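Pentalenene synthase (Streptomyces chartreusis NRRL 3882, PDB 6Q4S) probably converts (2E,6E)-farnesyl diphosphate into the bicyclic sesquiterpene alcohol 7-epi-alpha-eudesmol, with magnesium ions as cofactor. Local coordinates at residues A[24-29]-A[72-77]; A[189-192]-A[196-199]; A[201-206]-A[210-215]. One frame throughout, in Å; residues are numbered along the deposited sequence.

Contact 1 of 3, residues A[24-29]-A[72-77]; sequences ARHLRW and WFSLAF
His-26 and Trp-29, one turn apart on helix 19-32, reach across to Ser-74 and Leu-75 of helix 63-79. The segment axes approach to 11.2 Å and make an angle of 43° between their N-to-C directions, so long side chains have to bridge the gap. His-26 does so with CG anti to its backbone N (chi1 165°), which carries the imidazole outward with its CE1 corner foremost. CE1 lies 3.5 Å from Ser-74 CB, and that carbon meets the ring at its edge, in the ring plane. Trp-29 is extended in the same sense, and the six-membered end of its indole leads. Its CZ3 comes edge-on to Ser-74 OG at 3.5 Å, while the neighbouring CH2 touches Leu-75 CD2 at 4.1 Å, the leucine chain crossing the indole at about a right angle. Both ring edges thus converge on Ser-74. Its OG, placed between the backbone N and the carbonyl carbon (chi1 71°), is hydrogen-bonded within its own helix to Asn-71 O rather than to either ring. The imidazole is held from two sides, ND1 by Asn-71 OD1 and NE2 by Tyr-45 OH, and both bonds limit its rotation. Trp-29 NE1 is hydrogen-bonded to Glu-125 OE2, which fixes the indole from its five-membered end. All four touching residues are buried. The edges of a histidine and a tryptophan ring, set against a serine and a leucine, join the first helix to the helix that runs directly into the probable DDXXD magnesium-binding motif, within the all-helical fold of class I terpene synthases.

Contact 2 of 3, residues A[189-192]-A[196-199]; sequences AGER and FEVP
The last turns of helix 183-194 and the extended stretch 196-199 that follows them come within 5.1 Å at the CA atoms of Glu-191 and Phe-196. One backbone bond closes this turn: Phe-196 N donates to Glu-191 O at 3.3 Å, spanning five residues instead of the four of a regular helical turn. From there the chain runs on past the Glu-191 side chain, whose CG stands anti to the carbonyl carbon (chi1 -78°) and whose remaining length is extended, so the carboxylate reaches the next peptide groups. Val-198 N donates to Glu-191 OE1 over 2.9 Å and almost straight, at 175°. The donor meets that oxygen on its anti side, 32° out of the carboxylate plane. In the all-helical terpene synthase fold this is the connection leading from helix 183-194 towards helix 206-228, and Pro-199 stands at the N-cap of the short helix between them. The aliphatic part of Glu-191 packs as well: CG lies over one face of the Phe-196 ring, 4.0 Å from its centroid, in a CH-pi contact offset toward the rim. Glu-191 CB is close to Phe-196 O, at 3.1 Å. The Val-198 side chain crosses that of Glu-191 at about a right angle, CG2 lying 3.8 Å from Glu-191 OE1. The same OE1 forms a salt bridge with Arg-141, while Glu-197 turns its carboxylate to Ser-135. With an alanine in place of Glu-191, Val-198 N and Arg-141 would probably be left without their shared acceptor, and a gap would open against the Phe-196 ring. Met-296 of helix 288-313 also touches Phe-196.

Contact 3 of 3, residues A[201-206]-A[210-215]; sequences QAMGHP and RMRDLA
Met-203 reaches Arg-212 because its side chain folds back on itself: CG is anti to the carbonyl carbon, and further bends at chi2 (-64°) and chi3 bring the methyl round toward helix 206-228. Arg-212 starts in the same way but runs extended as far as CD, then bends at chi3 (62°), which turns its guanidinium across the end of the methionine. Met-203 CE lies over one face of the Arg-212 guanidinium, 3.3 Å above its plane and offset toward the rim. Met-203 CE is 3.6 Å from Arg-212 CZ and makes similar approaches to NE, NH1 and CD. The sulfur stands farther back, Met-203 SD being 4.1 Å from Arg-212 NH1. Asp-188 meets the charge in a salt bridge to NH2, while the methyl rests on one face of the group. Between the two residues in the chain, helix 206-228 begins. His-205 is its N-cap, with ND1 hydrogen-bonded to Val-207 N, and Pro-206 occupies the first helical position, where the missing N-H costs no helical bond. The first turn is closed by Arg-210 N donating to Pro-206 O at 3.1 Å, with the donor lying above the carbonyl plane (36° out of it). Arg-210 CB lies 3.3 Å from Pro-206 O. Beyond CB the Arg-210 chain leads away from Pro-206; Leu-214 CD2 lies over one face of its guanidinium, and Glu-269 of helix 252-284 forms a salt bridge to its NH2. In the short helix 200-203, Gln-201 packs against Gln-201 of the second subunit.

The three contacts follow one another along the chain and form a touching series. Contacts 1 and 2 have centres 22 Å apart and meet where Trp-72 CZ3 packs on Ala-189 CB at 3.6 Å. Contacts 2 and 3, centres 14 Å apart, join through Val-198 CG1 and Met-203 CG at 3.7 Å, and Arg-141 serves both, as ion partner of Glu-191 and neighbour of Met-203. Contacts 1 and 3 lie on opposite sides of the chain's centre. Contact 1 is near the probable metal site, with the Leu-75 side chain about 10 Å from that of Asp-80. Contact 3 starts the helix that carries the likely magnesium ligands Asn-223 and Ser-227, though contacts 2 and 3 themselves lie away from the likely metal and substrate sites.

Contact 1 of 3, residues A[24-29]-A[72-77]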
loop_
_atom_site.group_PDB
_atom_site.type_symbol
_atom_site.label_atom_id
_atom_site.label_comp_id
_atom_site.label_asym_id
_atom_site.label_seq_id
_atom_site.Cartn_x
_atom_site.Cartn_y
_atom_site.Cartn_z
ATOM N N ALA A 24 1.518 27.520 -16.661
ATOM C CA ALA A 24 2.573 27.746 -17.620
ATOM C C ALA A 24 3.751 26.773 -17.443
ATOM O O ALA A 24 4.217 26.207 -18.394
ATOM C CB ALA A 24 3.067 29.219 -17.531
ATOM N N ARG A 25 4.201 26.579 -16.233
ATOM C CA ARG A 25 5.268 25.584 -15.982
ATOM C C ARG A 25 4.827 24.141 -16.293
ATOM O O ARG A 25 5.611 23.301 -16.798
ATOM C CB ARG A 25 5.706 25.696 -14.533
ATOM C CG ARG A 25 6.422 27.007 -14.248
ATOM C CD ARG A 25 6.861 27.092 -12.812
ATOM N NE ARG A 25 8.167 27.732 -12.677
ATOM C CZ ARG A 25 8.409 29.044 -12.819
ATOM N NH1 ARG A 25 7.427 29.908 -13.114
ATOM N NH2 ARG A 25 9.659 29.504 -12.671
ATOM N N HIS A 26 3.581 23.863 -15.926
ATOM C CA HIS A 26 2.965 22.514 -16.086
ATOM C C HIS A 26 2.887 22.181 -17.543
ATOM O O HIS A 26 3.256 21.083 -17.965
ATOM C CB HIS A 26 1.547 22.413 -15.435
ATOM C CG HIS A 26 0.804 21.209 -15.884
ATOM N ND1 HIS A 26 1.251 19.944 -15.584
ATOM C CD2 HIS A 26 -0.263 21.059 -16.704
ATOM C CE1 HIS A 26 0.479 19.062 -16.184
ATOM N NE2 HIS A 26 -0.454 19.712 -16.859
ATOM N N LEU A 27 2.430 23.126 -18.375
ATOM C CA LEU A 27 2.383 22.864 -19.811
ATOM C C LEU A 27 3.710 22.597 -20.504
ATOM O O LEU A 27 3.752 21.810 -21.475
ATOM C CB LEU A 27 1.624 23.941 -20.600
ATOM C CG LEU A 27 0.161 24.089 -20.214
ATOM C CD1 LEU A 27 -0.384 25.380 -20.865
ATOM C CD2 LEU A 27 -0.603 22.846 -20.624
ATOM N N ARG A 28 4.759 23.270 -20.061
ATOM C CA ARG A 28 6.113 22.972 -20.556
ATOM C C ARG A 28 6.609 21.606 -20.086
ATOM O O ARG A 28 7.246 20.872 -20.850
ATOM C CB ARG A 28 7.057 24.063 -20.064
ATOM C CG ARG A 28 6.982 25.252 -21.058
ATOM C CD ARG A 28 7.163 26.563 -20.353
ATOM N NE ARG A 28 8.470 26.556 -19.795
ATOM C CZ ARG A 28 8.802 27.081 -18.641
ATOM N NH1 ARG A 28 7.913 27.698 -17.878
ATOM N NH2 ARG A 28 10.073 26.970 -18.260
ATOM N N TRP A 29 6.273 21.294 -18.838
ATOM C CA TRP A 29 6.615 19.986 -18.254
ATOM C C TRP A 29 6.007 18.812 -19.026
ATOM O O TRP A 29 6.691 17.818 -19.260
ATOM C CB TRP A 29 6.238 19.987 -16.804
ATOM C CG TRP A 29 6.570 18.697 -16.014
ATOM C CD1 TRP A 29 7.713 18.448 -15.280
ATOM C CD2 TRP A 29 5.710 17.563 -15.808
ATOM N NE1 TRP A 29 7.613 17.216 -14.659
ATOM C CE2 TRP A 29 6.389 16.667 -14.935
ATOM C CE3 TRP A 29 4.437 17.226 -16.256
ATOM C CZ2 TRP A 29 5.841 15.427 -14.546
ATOM C CZ3 TRP A 29 3.881 15.965 -15.873
ATOM C CH2 TRP A 29 4.597 15.092 -15.033
ATOM N N TRP A 72 1.088 15.876 -11.493
ATOM C CA TRP A 72 0.413 14.663 -11.020
ATOM C C TRP A 72 -0.975 14.436 -11.613
ATOM O O TRP A 72 -1.227 13.407 -12.223
ATOM C CB TRP A 72 0.275 14.752 -9.561
ATOM C CG TRP A 72 -0.319 13.584 -8.926
ATOM C CD1 TRP A 72 -0.082 12.275 -9.192
ATOM C CD2 TRP A 72 -1.248 13.625 -7.895
ATOM N NE1 TRP A 72 -0.817 11.474 -8.358
ATOM C CE2 TRP A 72 -1.569 12.281 -7.559
ATOM C CE3 TRP A 72 -1.890 14.662 -7.226
ATOM C CZ2 TRP A 72 -2.424 11.972 -6.512
ATOM C CZ3 TRP A 72 -2.750 14.366 -6.241
ATOM C CH2 TRP A 72 -3.023 13.029 -5.878
ATOM N N PHE A 73 -1.833 15.443 -11.489
ATOM C CA PHE A 73 -3.108 15.452 -12.152
ATOM C C PHE A 73 -3.020 14.967 -13.596
ATOM O O PHE A 73 -3.855 14.207 -14.021
ATOM C CB PHE A 73 -3.700 16.858 -12.191
ATOM C CG PHE A 73 -4.950 17.033 -11.426
ATOM C CD1 PHE A 73 -6.161 16.909 -12.051
ATOM C CD2 PHE A 73 -4.930 17.442 -10.103
ATOM C CE1 PHE A 73 -7.335 17.115 -11.362
ATOM C CE2 PHE A 73 -6.111 17.710 -9.409
ATOM C CZ PHE A 73 -7.300 17.519 -10.027
ATOM N N SER A 74 -2.056 15.455 -14.365
ATOM C CA SER A 74 -1.976 15.083 -15.721
ATOM C C SER A 74 -1.704 13.573 -15.933
ATOM O O SER A 74 -2.098 13.057 -16.988
ATOM C CB SER A 74 -0.925 15.913 -16.507
ATOM O OG SER A 74 0.403 15.587 -16.160
ATOM N N LEU A 75 -1.002 12.926 -14.979
ATOM C CA LEU A 75 -0.524 11.534 -15.133
ATOM C C LEU A 75 -1.687 10.608 -15.272
ATOM O O LEU A 75 -1.744 9.839 -16.212
ATOM C CB LEU A 75 0.371 11.050 -13.958
ATOM C CG LEU A 75 1.664 11.813 -13.963
ATOM C CD1 LEU A 75 2.585 11.438 -12.832
ATOM C CD2 LEU A 75 2.348 11.688 -15.295
ATOM N N ALA A 76 -2.615 10.719 -14.354
ATOM C CA ALA A 76 -3.783 9.902 -14.378
ATOM C C ALA A 76 -4.608 10.086 -15.650
ATOM O O ALA A 76 -5.068 9.123 -16.218
ATOM C CB ALA A 76 -4.624 10.217 -13.175
ATOM N N PHE A 77 -4.859 11.319 -16.054
ATOM C CA PHE A 77 -5.692 11.586 -17.209
ATOM C C PHE A 77 -5.020 11.272 -18.536
ATOM O O PHE A 77 -5.684 10.957 -19.507
ATOM C CB PHE A 77 -6.144 13.044 -17.231
ATOM C CG PHE A 77 -7.221 13.366 -16.231
ATOM C CD1 PHE A 77 -6.917 13.572 -14.860
ATOM C CD2 PHE A 77 -8.550 13.498 -16.649
ATOM C CE1 PHE A 77 -7.921 13.866 -13.942
ATOM C CE2 PHE A 77 -9.568 13.800 -15.720
ATOM C CZ PHE A 77 -9.247 14.001 -14.371
#

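Contact 2 of 3, residues A[189-192]-A[196-199]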
loop_
_atom_site.group_PDB
_atom_site.type_symbol
_atom_site.label_atom_id
_atom_site.label_comp_id
_atom_site.label_asym_id
_atom_site.label_seq_id
_atom_site.Cartn_x
_atom_site.Cartn_y
_atom_site.Cartn_z
ATOM N N ALA A 189 -3.936 13.773 -0.710
ATOM C CA ALA A 189 -2.947 14.707 -1.137
ATOM C C ALA A 189 -3.236 16.118 -0.586
ATOM O O ALA A 189 -2.382 16.995 -0.732
ATOM C CB ALA A 189 -2.869 14.770 -2.638
ATOM N N GLY A 190 -4.446 16.367 -0.063
ATOM C CA GLY A 190 -4.750 17.657 0.499
ATOM C C GLY A 190 -3.811 18.017 1.662
ATOM O O GLY A 190 -3.447 19.188 1.861
ATOM N N GLU A 191 -3.421 16.998 2.405
ATOM C CA GLU A 191 -2.535 17.139 3.552
ATOM C C GLU A 191 -1.134 17.566 3.006
ATOM O O GLU A 191 -0.540 18.518 3.501
ATOM C CB GLU A 191 -2.434 15.799 4.288
ATOM C CG GLU A 191 -3.618 15.480 5.152
ATOM C CD GLU A 191 -3.759 14.002 5.457
ATOM O OE1 GLU A 191 -3.340 13.510 6.542
ATOM O OE2 GLU A 191 -4.274 13.302 4.577
ATOM N N ARG A 192 -0.655 16.938 1.935
ATOM C CA ARG A 192 0.596 17.386 1.319
ATOM C C ARG A 192 0.549 18.827 0.809
ATOM O O ARG A 192 1.529 19.548 0.992
ATOM C CB ARG A 192 1.045 16.435 0.201
ATOM C CG ARG A 192 2.165 16.925 -0.709
ATOM C CD ARG A 192 3.409 17.108 0.174
ATOM N NE ARG A 192 4.525 17.430 -0.687
ATOM C CZ ARG A 192 4.847 18.676 -1.026
ATOM N NH1 ARG A 192 4.119 19.669 -0.598
ATOM N NH2 ARG A 192 5.874 18.943 -1.804
ATOM N N PHE A 196 -0.213 19.747 6.500
ATOM C CA PHE A 196 -0.584 19.227 7.761
ATOM C C PHE A 196 -0.815 17.721 7.576
ATOM O O PHE A 196 -0.812 17.251 6.461
ATOM C CB PHE A 196 -1.861 19.929 8.263
ATOM C CG PHE A 196 -3.122 19.534 7.497
ATOM C CD1 PHE A 196 -3.388 20.069 6.255
ATOM C CD2 PHE A 196 -3.985 18.591 7.999
ATOM C CE1 PHE A 196 -4.514 19.689 5.529
ATOM C CE2 PHE A 196 -5.116 18.201 7.271
ATOM C CZ PHE A 196 -5.350 18.727 6.019
ATOM N N GLU A 197 -1.063 17.017 8.661
ATOM C CA GLU A 197 -1.508 15.641 8.644
ATOM C C GLU A 197 -2.636 15.433 9.603
ATOM O O GLU A 197 -2.603 15.930 10.729
ATOM C CB GLU A 197 -0.389 14.673 8.972
ATOM C CG GLU A 197 0.634 14.633 7.833
ATOM C CD GLU A 197 1.731 13.570 7.972
ATOM O OE1 GLU A 197 1.459 12.561 8.738
ATOM O OE2 GLU A 197 2.831 13.803 7.290
ATOM N N VAL A 198 -3.638 14.691 9.156
ATOM C CA VAL A 198 -4.828 14.438 9.982
ATOM C C VAL A 198 -4.428 13.426 11.047
ATOM O O VAL A 198 -3.732 12.456 10.715
ATOM C CB VAL A 198 -6.014 13.870 9.153
ATOM C CG1 VAL A 198 -7.180 13.461 10.071
ATOM C CG2 VAL A 198 -6.532 14.885 8.176
ATOM N N PRO A 199 -4.874 13.617 12.330
ATOM C CA PRO A 199 -4.492 12.627 13.369
ATOM C C PRO A 199 -4.932 11.240 13.032
ATOM O O PRO A 199 -6.110 11.043 12.639
ATOM C CB PRO A 199 -5.172 13.154 14.646
ATOM C CG PRO A 199 -5.148 14.635 14.420
ATOM C CD PRO A 199 -5.436 14.834 12.939
#

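Contact 3 of 3, residues A[201-206]-A[210-215]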
loop_
_atom_site.group_PDB
_atom_site.type_symbol
_atom_site.label_atom_id
_atom_site.label_comp_id
_atom_site.label_asym_id
_atom_site.label_seq_id
_atom_site.Cartn_x
_atom_site.Cartn_y
_atom_site.Cartn_z
ATOM N N GLN A 201 -5.709 8.482 14.474
ATOM C CA GLN A 201 -6.903 7.910 15.131
ATOM C C GLN A 201 -8.223 8.523 14.609
ATOM O O GLN A 201 -9.231 7.851 14.660
ATOM C CB GLN A 201 -6.807 7.989 16.679
ATOM C CG GLN A 201 -6.807 9.394 17.261
ATOM C CD GLN A 201 -5.428 10.045 17.348
ATOM O OE1 GLN A 201 -4.685 10.141 16.369
ATOM N NE2 GLN A 201 -5.116 10.540 18.506
ATOM N N ALA A 202 -8.201 9.765 14.104
ATOM C CA ALA A 202 -9.335 10.324 13.376
ATOM C C ALA A 202 -9.533 9.744 11.941
ATOM O O ALA A 202 -10.675 9.424 11.517
ATOM C CB ALA A 202 -9.275 11.836 13.352
ATOM N N MET A 203 -8.440 9.545 11.211
ATOM C CA MET A 203 -8.501 8.943 9.863
ATOM C C MET A 203 -9.121 7.541 9.853
ATOM O O MET A 203 -9.845 7.221 8.941
ATOM C CB MET A 203 -7.096 8.869 9.153
ATOM C CG MET A 203 -6.679 10.165 8.479
ATOM S SD MET A 203 -7.672 10.782 7.075
ATOM C CE MET A 203 -8.002 9.241 6.488
ATOM N N GLY A 204 -8.828 6.749 10.858
ATOM C CA GLY A 204 -9.412 5.410 11.055
ATOM C C GLY A 204 -10.721 5.352 11.863
ATOM O O GLY A 204 -11.237 4.287 12.110
ATOM N N HIS A 205 -11.232 6.493 12.293
ATOM C CA HIS A 205 -12.533 6.529 12.960
ATOM C C HIS A 205 -13.689 6.277 11.944
ATOM O O HIS A 205 -13.593 6.694 10.791
ATOM C CB HIS A 205 -12.688 7.858 13.656
ATOM C CG HIS A 205 -13.852 7.928 14.581
ATOM N ND1 HIS A 205 -15.136 8.167 14.134
ATOM C CD2 HIS A 205 -13.937 7.764 15.925
ATOM C CE1 HIS A 205 -15.961 8.178 15.165
ATOM N NE2 HIS A 205 -15.264 7.917 16.261
ATOM N N PRO A 206 -14.756 5.589 12.368
ATOM C CA PRO A 206 -15.854 5.269 11.418
ATOM C C PRO A 206 -16.505 6.460 10.715
ATOM O O PRO A 206 -16.937 6.347 9.582
ATOM C CB PRO A 206 -16.888 4.536 12.276
ATOM C CG PRO A 206 -16.155 4.016 13.452
ATOM C CD PRO A 206 -14.916 4.871 13.655
ATOM N N ARG A 210 -16.235 6.685 6.593
ATOM C CA ARG A 210 -17.471 6.844 5.831
ATOM C C ARG A 210 -17.569 8.145 5.033
ATOM O O ARG A 210 -18.089 8.174 3.923
ATOM C CB ARG A 210 -18.650 6.655 6.823
ATOM C CG ARG A 210 -20.006 6.728 6.216
ATOM C CD ARG A 210 -20.266 5.565 5.330
ATOM N NE ARG A 210 -21.652 5.590 4.880
ATOM C CZ ARG A 210 -22.117 4.874 3.858
ATOM N NH1 ARG A 210 -21.339 4.053 3.130
ATOM N NH2 ARG A 210 -23.376 4.997 3.540
ATOM N N MET A 211 -17.088 9.257 5.586
ATOM C CA MET A 211 -17.081 10.503 4.859
ATOM C C MET A 211 -16.301 10.453 3.540
ATOM O O MET A 211 -16.742 11.001 2.553
ATOM C CB MET A 211 -16.550 11.644 5.719
ATOM C CG MET A 211 -17.565 12.078 6.756
ATOM S SD MET A 211 -16.918 13.246 7.976
ATOM C CE MET A 211 -16.624 14.762 7.088
ATOM N N ARG A 212 -15.146 9.788 3.555
ATOM C CA ARG A 212 -14.329 9.613 2.373
ATOM C C ARG A 212 -15.062 8.767 1.324
ATOM O O ARG A 212 -15.048 9.089 0.129
ATOM C CB ARG A 212 -12.983 8.963 2.769
ATOM C CG ARG A 212 -12.087 9.888 3.598
ATOM C CD ARG A 212 -10.990 9.182 4.402
ATOM N NE ARG A 212 -10.001 8.446 3.602
ATOM C CZ ARG A 212 -8.906 8.953 3.024
ATOM N NH1 ARG A 212 -8.617 10.238 3.105
ATOM N NH2 ARG A 212 -8.063 8.142 2.372
ATOM N N ASP A 213 -15.684 7.690 1.778
ATOM C CA ASP A 213 -16.496 6.857 0.890
ATOM C C ASP A 213 -17.663 7.614 0.276
ATOM O O ASP A 213 -17.867 7.523 -0.946
ATOM C CB ASP A 213 -17.044 5.663 1.610
ATOM C CG ASP A 213 -16.012 4.592 1.864
ATOM O OD1 ASP A 213 -14.933 4.499 1.200
ATOM O OD2 ASP A 213 -16.352 3.759 2.709
ATOM N N LEU A 214 -18.385 8.390 1.071
ATOM C CA LEU A 214 -19.490 9.223 0.478
ATOM C C LEU A 214 -19.022 10.334 -0.445
ATOM O O LEU A 214 -19.657 10.635 -1.452
ATOM C CB LEU A 214 -20.347 9.824 1.573
ATOM C CG LEU A 214 -21.089 8.815 2.438
ATOM C CD1 LEU A 214 -21.548 9.448 3.718
ATOM C CD2 LEU A 214 -22.315 8.205 1.722
ATOM N N ALA A 215 -17.891 10.970 -0.123
ATOM C CA ALA A 215 -17.314 11.943 -1.008
ATOM C C ALA A 215 -16.986 11.266 -2.330
ATOM O O ALA A 215 -17.176 11.834 -3.419
ATOM C CB ALA A 215 -16.052 12.582 -0.404
#